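Local coordinates for C3-degrading proteinase (CppA protein) (Streptococcus pneumoniae, PDB 3E0R), which probably acts as a proteinase that degrades complement C3, and is built of two regions from families of the glyoxalase clan, at residues 9-14 against 200-205. Residues are numbered along the deposited sequence; the frame is centred on the assembly and turned at random.
Sequences IVRIIP and KFLVNE
With CG anti to its carbonyl carbon (chi1 -54°), Phe201 lies alongside Ile9 and Ile12, all three pointing the same way from the sheet. Ile9 and Ile12 place CG1 likewise, and their side chains meet the CD1-CE1 side of the ring obliquely: Ile9 CD1 comes within 3.7 Å of Phe201 CD1, while Ile12 gives CG1 to CD1 and both methyls to CE1. Leu202, side by side with Arg11 on the opposite face, sets its CD1 over one face of the guanidinium, 3.5 Å from Arg11 NH1, and meets the terminal methyl of Ile13 at 4.1 Å (CD1 to CD1). The Arg11 chain bends at chi3 (77°), and its NE donates to Glu53 O on the neighbouring strand.

The two strands run antiparallel, held by Leu202 N to Arg11 O (3.0 Å) and by the reciprocal pair between Ile13 and Lys200. A classic beta bulge breaks this pattern: Val10 and Arg11 both face Leu202, whose O takes a short bond from Val10 N (2.7 Å) and a weak one from Arg11 N (3.4 Å). The extra residue shifts the register by one, yet Ile9 still pairs with Val203 without hydrogen bonds.

This pairing joins the N-terminal and C-terminal family regions within one mixed sheet. Strand 53-59 flanks strand 9-18, with Val56 bonded to Pro14, and strand 238-243 runs parallel beside strand 196-203, where Phe241 stacks on Phe201 and Trp240 makes a cation-pi contact with Lys200.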
loop_
_atom_site.group_PDB
_atom_site.type_symbol
_atom_site.label_atom_id
_atom_site.label_comp_id
_atom_site.label_asym_id
_atom_site.label_seq_id
_atom_site.Cartn_x
_atom_site.Cartn_y
_atom_site.Cartn_z
ATOM N N ILE A 9 16.742 -1.788 -4.393
ATOM C CA ILE A 9 15.321 -2.019 -4.212
ATOM C C ILE A 9 14.681 -2.333 -5.560
ATOM O O ILE A 9 14.758 -1.553 -6.514
ATOM C CB ILE A 9 14.656 -0.840 -3.480
ATOM C CG1 ILE A 9 15.356 -0.643 -2.113
ATOM C CG2 ILE A 9 13.122 -1.063 -3.343
ATOM C CD1 ILE A 9 14.776 0.457 -1.258
ATOM N N VAL A 10 14.119 -3.539 -5.626
ATOM C CA VAL A 10 13.415 -4.044 -6.781
ATOM C C VAL A 10 11.877 -3.770 -6.665
ATOM O O VAL A 10 11.253 -3.350 -7.633
ATOM C CB VAL A 10 13.708 -5.580 -6.927
ATOM C CG1 VAL A 10 12.645 -6.278 -7.775
ATOM C CG2 VAL A 10 15.104 -5.779 -7.489
ATOM N N ARG A 11 11.307 -3.975 -5.470
ATOM C CA ARG A 11 9.913 -3.695 -5.212
ATOM C C ARG A 11 9.649 -3.432 -3.729
ATOM O O ARG A 11 10.258 -4.023 -2.885
ATOM C CB ARG A 11 9.072 -4.875 -5.667
ATOM C CG ARG A 11 7.569 -4.554 -5.785
ATOM C CD ARG A 11 6.874 -5.522 -6.792
ATOM N NE ARG A 11 6.650 -6.830 -6.204
ATOM C CZ ARG A 11 7.344 -7.954 -6.476
ATOM N NH1 ARG A 11 6.994 -9.072 -5.826
ATOM N NH2 ARG A 11 8.335 -7.997 -7.376
ATOM N N ILE A 12 8.714 -2.528 -3.434
ATOM C CA ILE A 12 8.256 -2.255 -2.068
ATOM C C ILE A 12 6.826 -2.743 -1.922
ATOM O O ILE A 12 5.930 -2.381 -2.740
ATOM C CB ILE A 12 8.387 -0.753 -1.687
ATOM C CG1 ILE A 12 9.796 -0.222 -2.065
ATOM C CG2 ILE A 12 8.115 -0.549 -0.170
ATOM C CD1 ILE A 12 10.018 1.268 -1.778
ATOM N N ILE A 13 6.610 -3.615 -0.919
ATOM C CA ILE A 13 5.271 -4.154 -0.599
ATOM C C ILE A 13 4.795 -3.702 0.823
ATOM O O ILE A 13 5.381 -4.082 1.851
ATOM C CB ILE A 13 5.215 -5.674 -0.729
ATOM C CG1 ILE A 13 5.726 -6.123 -2.114
ATOM C CG2 ILE A 13 3.812 -6.218 -0.564
ATOM C CD1 ILE A 13 6.555 -7.355 -2.041
ATOM N N PRO A 14 3.741 -2.857 0.858
ATOM C CA PRO A 14 3.106 -2.449 2.095
ATOM C C PRO A 14 2.217 -3.560 2.627
ATOM O O PRO A 14 1.717 -4.389 1.842
ATOM C CB PRO A 14 2.277 -1.263 1.685
ATOM C CG PRO A 14 1.979 -1.524 0.197
ATOM C CD PRO A 14 3.102 -2.274 -0.350
ATOM N N LYS A 200 7.817 -4.121 3.070
ATOM C CA LYS A 200 8.796 -5.123 2.688
ATOM C C LYS A 200 9.579 -4.684 1.460
ATOM O O LYS A 200 8.998 -4.261 0.478
ATOM C CB LYS A 200 8.120 -6.446 2.406
ATOM C CG LYS A 200 9.099 -7.547 2.169
ATOM C CD LYS A 200 8.586 -8.689 1.421
ATOM C CE LYS A 200 8.051 -9.737 2.326
ATOM N NZ LYS A 200 8.274 -9.414 3.743
ATOM N N PHE A 201 10.904 -4.763 1.532
ATOM C CA PHE A 201 11.773 -4.383 0.443
ATOM C C PHE A 201 12.399 -5.631 -0.163
ATOM O O PHE A 201 13.151 -6.356 0.505
ATOM C CB PHE A 201 12.860 -3.422 0.938
ATOM C CG PHE A 201 12.310 -2.232 1.642
ATOM C CD1 PHE A 201 12.215 -1.020 1.007
ATOM C CD2 PHE A 201 11.901 -2.323 2.959
ATOM C CE1 PHE A 201 11.686 0.068 1.659
ATOM C CE2 PHE A 201 11.407 -1.260 3.610
ATOM C CZ PHE A 201 11.265 -0.051 2.943
ATOM N N LEU A 202 12.048 -5.899 -1.410
ATOM C CA LEU A 202 12.716 -6.920 -2.178
ATOM C C LEU A 202 13.912 -6.277 -2.895
ATOM O O LEU A 202 13.769 -5.248 -3.565
ATOM C CB LEU A 202 11.752 -7.571 -3.154
ATOM C CG LEU A 202 10.518 -8.288 -2.606
ATOM C CD1 LEU A 202 9.862 -9.075 -3.744
ATOM C CD2 LEU A 202 10.848 -9.240 -1.476
ATOM N N VAL A 203 15.079 -6.887 -2.744
ATOM C CA VAL A 203 16.384 -6.303 -3.114
ATOM C C VAL A 203 17.120 -7.283 -4.001
ATOM O O VAL A 203 16.848 -8.484 -3.933
ATOM C CB VAL A 203 17.301 -5.939 -1.866
ATOM C CG1 VAL A 203 16.698 -4.824 -1.049
ATOM C CG2 VAL A 203 17.557 -7.152 -0.968
ATOM N N ASN A 204 17.980 -6.741 -4.869
ATOM C CA ASN A 204 18.847 -7.498 -5.782
ATOM C C ASN A 204 19.714 -8.571 -5.060
ATOM O O ASN A 204 19.684 -9.758 -5.400
ATOM C CB ASN A 204 19.769 -6.513 -6.576
ATOM C CG ASN A 204 20.711 -5.696 -5.626
ATOM O OD1 ASN A 204 20.331 -5.424 -4.456
ATOM N ND2 ASN A 204 21.958 -5.382 -6.085
ATOM N N GLU A 205 20.481 -8.116 -4.069
ATOM C CA GLU A 205 21.284 -8.970 -3.206
ATOM C C GLU A 205 21.102 -8.409 -1.814
ATOM O O GLU A 205 21.088 -7.196 -1.638
ATOM C CB GLU A 205 22.766 -8.935 -3.608
ATOM C CG GLU A 205 23.590 -10.031 -2.908
ATOM C CD GLU A 205 25.100 -9.744 -2.876
ATOM O OE1 GLU A 205 25.636 -9.277 -3.926
ATOM O OE2 GLU A 205 25.743 -10.014 -1.806
#